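Local atomic coordinates of Ice-binding protein 1 (Shewanella frigidimarina, PDB entry 6BG8), a protein that binds to ice crystals and inhibits their growth, acting as an adhesin that holds the bacterium on ice in its aquatic habitat. Residues P3-L8 with N181-T186; Y99-L102 with P106-N109. All blocks are in the same frame, centred on the assembly; numbering follows the deposited sequence.

Interaction 1. Residues P3-L8 with N181-T186; sequences PLAPEL and NIYWRT
Extended but belonging to no regular strand, P3-L8 passes the outer face of strand 182-186, its CA atoms coming no closer than 7.3 Å, between A5 and N181. No hydrogen bond joins the two segments directly; side chains span the gap, and on the strand side nearly all the contact falls on Y183.

The Y183 ring leaves the strand with CG beside the backbone N and anti to the carbonyl carbon (chi1 -61°), which carries it out to meet the incoming segment. P6 comes from the opposite direction and lies over one ring face: its CD sits 3.7 Å from the ring centroid, only 10° off the normal, a CH-pi contact. The neighbouring P6 CG reaches Y183 CE2 at 3.5 Å. Proline suits this place because its rigid ring offers a compact patch of C-H groups to an aromatic face. A5 brings its small methyl obliquely to the phenol end, with CB 3.8 Å from Y183 CE1, while L8 CD1 stands farther off, 4.4 Å from Y183 CE2.

At the polar tip a single water links the segments, lying 2.7 Å from Y183 OH and 2.7 Å from P6 O, to which it donates. Y183 also packs on L102 of helix 84-103, so the ring sits among the N-terminal segment, the helix and the beta-solenoid wall of this DUF3494 ice-binding domain. The chemistry thus divides along one side chain: the apolar face of tyrosine takes the proline, and its hydroxyl, through the water, gives a backbone carbonyl a polar partner within a partly buried contact.

Interaction 2. Residues Y99-L102 with P106-N109; sequences YNFL and PNPN
The C-terminal end of helix 84-103, the long helix that runs alongside the beta-solenoid of this ice-binding domain, is met here by the loop that leads on to strand 112-114. The segments stand close in sequence, and the turn of chain between them brings N107 and P108 back toward F101 on the last part of the helix.

F101 carries the helix side. With CG anti to the backbone N, its ring stands out from the flank of the helix, where the returning loop meets it. N107 ND2 approaches F101 CE1 obliquely at 3.8 Å, the amide and ring planes standing 76° apart. P108 adds its CD at 4.1 Å from F101 CZ, again obliquely, an apolar touch at the exposed margin of the contact. The ring of F101 also packs on P6 of the N-terminal segment, which makes a large, flat apolar residue apt where helix, loop and N-terminal segment converge.

N107 is the buried polar residue of the loop, and both ends of its amide are engaged. N107 OD1 accepts from N109 N at 3.0 Å, closing an Asx turn around P108. The bond is nearly straight at 167°, with the donor tilted 30° from the carbonyl plane. Proline fits this middle position, since its restricted phi favours the bend and the turn asks no N-H of it. N107 ND2 has a probable hydrogen bond to L4 O. Bonds at both ends should limit rotation of the amide. Contact with F101 is therefore van der Waals packing against a group whose oxygen and nitrogen both have hydrogen-bond partners, allowing a buried asparagine to lie beside an aromatic ring without a hydrogen bond to 99-102.

How the interactions relate
Segment 3-8, one side of interaction 1, also packs against both sides of interaction 2; the centres of the two contacts are about 8 Å apart. Interaction 1 binds it to the solenoid wall, nearer the chain's centre; interaction 2, about 17 Å from that centre, shapes the helix end and its following loop, with exposed P108 at its margin. They meet at L4 O, 2.8 Å from N107 ND2, and through P6 CB, packed on F101 CD1 at 3.5 Å. R185 and Y99 make a second probable polar link. No direct hydrogen bond crosses either contact; a water bridges the first, while the bond of the second lies within its loop. Both lie away from the predicted ice-binding site.

Interaction 1. Residues P3-L8 with N181-T186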
loop_
_atom_site.group_PDB
_atom_site.type_symbol
_atom_site.label_atom_id
_atom_site.label_comp_id
_atom_site.label_asym_id
_atom_site.label_seq_id
_atom_site.Cartn_x
_atom_site.Cartn_y
_atom_site.Cartn_z
ATOM N N PRO A 3 -11.734 14.995 -2.893
ATOM C CA PRO A 3 -12.224 13.639 -3.175
ATOM C C PRO A 3 -12.584 12.910 -1.891
ATOM O O PRO A 3 -12.003 13.148 -0.828
ATOM C CB PRO A 3 -11.034 12.970 -3.874
ATOM C CG PRO A 3 -10.286 14.097 -4.474
ATOM C CD PRO A 3 -10.425 15.244 -3.522
ATOM N N LEU A 4 -13.562 12.017 -2.004
ATOM C CA LEU A 4 -13.903 11.116 -0.913
ATOM C C LEU A 4 -12.912 9.960 -0.895
ATOM O O LEU A 4 -12.692 9.305 -1.918
ATOM C CB LEU A 4 -15.332 10.595 -1.080
ATOM C CG LEU A 4 -15.825 9.601 -0.021
ATOM C CD1 LEU A 4 -15.867 10.273 1.354
ATOM C CD2 LEU A 4 -17.203 9.046 -0.389
ATOM N N ALA A 5 -12.282 9.739 0.247
ATOM C CA ALA A 5 -11.342 8.631 0.352
ATOM C C ALA A 5 -12.097 7.313 0.475
ATOM O O ALA A 5 -13.242 7.285 0.943
ATOM C CB ALA A 5 -10.429 8.821 1.561
ATOM N N PRO A 6 -11.481 6.203 0.072
ATOM C CA PRO A 6 -12.122 4.900 0.256
ATOM C C PRO A 6 -12.211 4.521 1.723
ATOM O O PRO A 6 -11.467 5.010 2.574
ATOM C CB PRO A 6 -11.192 3.937 -0.494
ATOM C CG PRO A 6 -9.836 4.608 -0.417
ATOM C CD PRO A 6 -10.170 6.079 -0.598
ATOM N N GLU A 7 -13.171 3.650 2.009
ATOM C CA GLU A 7 -13.264 2.991 3.302
ATOM C C GLU A 7 -12.385 1.746 3.268
ATOM O O GLU A 7 -12.569 0.878 2.408
ATOM C CB GLU A 7 -14.715 2.626 3.612
ATOM C CG GLU A 7 -14.902 1.768 4.846
ATOM C CD GLU A 7 -14.462 2.469 6.110
ATOM O OE1 GLU A 7 -14.798 3.666 6.272
ATOM O OE2 GLU A 7 -13.776 1.826 6.934
ATOM N N LEU A 8 -11.430 1.660 4.194
ATOM C CA LEU A 8 -10.554 0.493 4.239
ATOM C C LEU A 8 -11.071 -0.610 5.150
ATOM O O LEU A 8 -10.648 -1.759 5.006
ATOM C CB LEU A 8 -9.136 0.888 4.689
ATOM C CG LEU A 8 -8.154 1.149 3.541
ATOM C CD1 LEU A 8 -8.721 2.172 2.569
ATOM C CD2 LEU A 8 -6.778 1.593 4.069
ATOM N N ASN A 181 -3.561 10.098 3.298
ATOM C CA ASN A 181 -4.613 10.597 2.419
ATOM C C ASN A 181 -4.263 10.479 0.939
ATOM O O ASN A 181 -4.971 11.050 0.101
ATOM C CB ASN A 181 -4.938 12.055 2.769
ATOM C CG ASN A 181 -5.546 12.199 4.154
ATOM O OD1 ASN A 181 -6.235 11.301 4.636
ATOM N ND2 ASN A 181 -5.296 13.330 4.799
ATOM N N ILE A 182 -3.202 9.753 0.592
ATOM C CA ILE A 182 -2.803 9.530 -0.792
ATOM C C ILE A 182 -3.086 8.080 -1.150
ATOM O O ILE A 182 -2.789 7.173 -0.365
ATOM C CB ILE A 182 -1.313 9.859 -0.998
ATOM C CG1 ILE A 182 -1.040 11.304 -0.579
ATOM C CG2 ILE A 182 -0.913 9.618 -2.446
ATOM C CD1 ILE A 182 0.424 11.540 -0.278
ATOM N N TYR A 183 -3.629 7.860 -2.345
ATOM C CA TYR A 183 -4.071 6.534 -2.777
ATOM C C TYR A 183 -3.611 6.273 -4.199
ATOM O O TYR A 183 -3.784 7.122 -5.078
ATOM C CB TYR A 183 -5.596 6.416 -2.688
ATOM C CG TYR A 183 -6.107 6.596 -1.284
ATOM C CD1 TYR A 183 -6.399 7.860 -0.790
ATOM C CD2 TYR A 183 -6.286 5.504 -0.444
ATOM C CE1 TYR A 183 -6.852 8.033 0.502
ATOM C CE2 TYR A 183 -6.744 5.664 0.842
ATOM C CZ TYR A 183 -7.023 6.932 1.313
ATOM O OH TYR A 183 -7.476 7.096 2.603
ATOM N N TRP A 184 -3.021 5.103 -4.417
ATOM C CA TRP A 184 -2.538 4.678 -5.719
ATOM C C TRP A 184 -3.253 3.388 -6.083
ATOM O O TRP A 184 -3.181 2.411 -5.336
ATOM C CB TRP A 184 -1.026 4.435 -5.704
ATOM C CG TRP A 184 -0.208 5.601 -5.251
ATOM C CD1 TRP A 184 0.203 5.877 -3.976
ATOM C CD2 TRP A 184 0.302 6.654 -6.075
ATOM N NE1 TRP A 184 0.935 7.043 -3.959
ATOM C CE2 TRP A 184 1.009 7.536 -5.237
ATOM C CE3 TRP A 184 0.233 6.931 -7.444
ATOM C CZ2 TRP A 184 1.632 8.682 -5.720
ATOM C CZ3 TRP A 184 0.859 8.077 -7.925
ATOM C CH2 TRP A 184 1.544 8.935 -7.064
ATOM N N ARG A 185 -3.909 3.369 -7.237
ATOM C CA ARG A 185 -4.651 2.193 -7.693
ATOM C C ARG A 185 -4.135 1.823 -9.072
ATOM O O ARG A 185 -4.264 2.615 -10.007
ATOM C CB ARG A 185 -6.155 2.482 -7.750
ATOM C CG ARG A 185 -7.078 1.269 -7.939
ATOM C CD ARG A 185 -7.068 0.697 -9.367
ATOM N NE ARG A 185 -7.462 1.649 -10.407
ATOM C CZ ARG A 185 -7.848 1.290 -11.631
ATOM N NH1 ARG A 185 -7.898 -0.000 -11.966
ATOM N NH2 ARG A 185 -8.180 2.215 -12.523
ATOM N N THR A 186 -3.583 0.622 -9.219
ATOM C CA THR A 186 -3.138 0.161 -10.530
ATOM C C THR A 186 -3.885 -1.108 -10.906
ATOM O O THR A 186 -4.009 -2.026 -10.087
ATOM C CB THR A 186 -1.620 -0.087 -10.572
ATOM O OG1 THR A 186 -1.256 -1.077 -9.605
ATOM C CG2 THR A 186 -0.855 1.207 -10.294
HETATM O O HOH W 1 -9.427 5.840 4.078
#

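Interaction 2. Residues Y99-L102 with P106-N109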
loop_
_atom_site.group_PDB
_atom_site.type_symbol
_atom_site.label_atom_id
_atom_site.label_comp_id
_atom_site.label_asym_id
_atom_site.label_seq_id
_atom_site.Cartn_x
_atom_site.Cartn_y
_atom_site.Cartn_z
ATOM N N TYR A 99 -10.322 -1.532 -3.200
ATOM C CA TYR A 99 -9.794 -1.487 -4.563
ATOM C C TYR A 99 -10.877 -1.028 -5.534
ATOM O O TYR A 99 -10.635 -0.174 -6.400
ATOM C CB TYR A 99 -9.234 -2.853 -4.991
ATOM C CG TYR A 99 -8.752 -2.824 -6.436
ATOM C CD1 TYR A 99 -9.633 -3.071 -7.485
ATOM C CD2 TYR A 99 -7.434 -2.507 -6.749
ATOM C CE1 TYR A 99 -9.226 -3.001 -8.797
ATOM C CE2 TYR A 99 -7.012 -2.442 -8.072
ATOM C CZ TYR A 99 -7.924 -2.695 -9.091
ATOM O OH TYR A 99 -7.554 -2.644 -10.416
ATOM N N ASN A 100 -12.082 -1.597 -5.397
ATOM C CA ASN A 100 -13.185 -1.275 -6.298
ATOM C C ASN A 100 -13.596 0.185 -6.171
ATOM O O ASN A 100 -13.951 0.823 -7.167
ATOM C CB ASN A 100 -14.378 -2.181 -6.006
ATOM C CG ASN A 100 -14.257 -3.542 -6.668
ATOM O OD1 ASN A 100 -13.274 -3.837 -7.360
ATOM N ND2 ASN A 100 -15.260 -4.387 -6.446
ATOM N N PHE A 101 -13.588 0.717 -4.948
ATOM C CA PHE A 101 -13.888 2.128 -4.742
ATOM C C PHE A 101 -12.913 2.995 -5.526
ATOM O O PHE A 101 -13.313 3.932 -6.229
ATOM C CB PHE A 101 -13.832 2.443 -3.243
ATOM C CG PHE A 101 -14.163 3.875 -2.887
ATOM C CD1 PHE A 101 -13.282 4.919 -3.165
ATOM C CD2 PHE A 101 -15.347 4.165 -2.222
ATOM C CE1 PHE A 101 -13.601 6.234 -2.822
ATOM C CE2 PHE A 101 -15.664 5.483 -1.866
ATOM C CZ PHE A 101 -14.789 6.510 -2.171
ATOM N N LEU A 102 -11.621 2.683 -5.425
ATOM C CA LEU A 102 -10.605 3.501 -6.074
ATOM C C LEU A 102 -10.625 3.323 -7.583
ATOM O O LEU A 102 -10.310 4.267 -8.320
ATOM C CB LEU A 102 -9.228 3.153 -5.514
ATOM C CG LEU A 102 -8.938 3.630 -4.090
ATOM C CD1 LEU A 102 -7.636 3.017 -3.566
ATOM C CD2 LEU A 102 -8.870 5.151 -4.042
ATOM N N PRO A 106 -16.710 8.127 -11.801
ATOM C CA PRO A 106 -15.854 9.058 -11.061
ATOM C C PRO A 106 -15.943 8.853 -9.562
ATOM O O PRO A 106 -16.875 8.203 -9.101
ATOM C CB PRO A 106 -16.432 10.425 -11.431
ATOM C CG PRO A 106 -17.915 10.146 -11.547
ATOM C CD PRO A 106 -18.031 8.719 -12.098
ATOM N N ASN A 107 -15.003 9.429 -8.827
ATOM C CA ASN A 107 -15.127 9.515 -7.379
ATOM C C ASN A 107 -16.475 10.144 -7.013
ATOM O O ASN A 107 -16.966 11.022 -7.737
ATOM C CB ASN A 107 -13.964 10.343 -6.819
ATOM C CG ASN A 107 -13.969 10.421 -5.309
ATOM O OD1 ASN A 107 -14.622 11.283 -4.726
ATOM N ND2 ASN A 107 -13.233 9.518 -4.662
ATOM N N PRO A 108 -17.106 9.722 -5.914
ATOM C CA PRO A 108 -18.445 10.253 -5.598
ATOM C C PRO A 108 -18.485 11.756 -5.378
ATOM O O PRO A 108 -19.532 12.368 -5.628
ATOM C CB PRO A 108 -18.833 9.481 -4.328
ATOM C CG PRO A 108 -18.074 8.203 -4.427
ATOM C CD PRO A 108 -16.757 8.577 -5.051
ATOM N N ASN A 109 -17.384 12.381 -4.948
ATOM C CA ASN A 109 -17.408 13.786 -4.546
ATOM C C ASN A 109 -16.462 14.676 -5.339
ATOM O O ASN A 109 -16.339 15.863 -5.012
ATOM C CB ASN A 109 -17.083 13.915 -3.056
ATOM C CG ASN A 109 -18.198 13.408 -2.183
ATOM O OD1 ASN A 109 -19.300 13.156 -2.670
ATOM N ND2 ASN A 109 -17.931 13.265 -0.887
#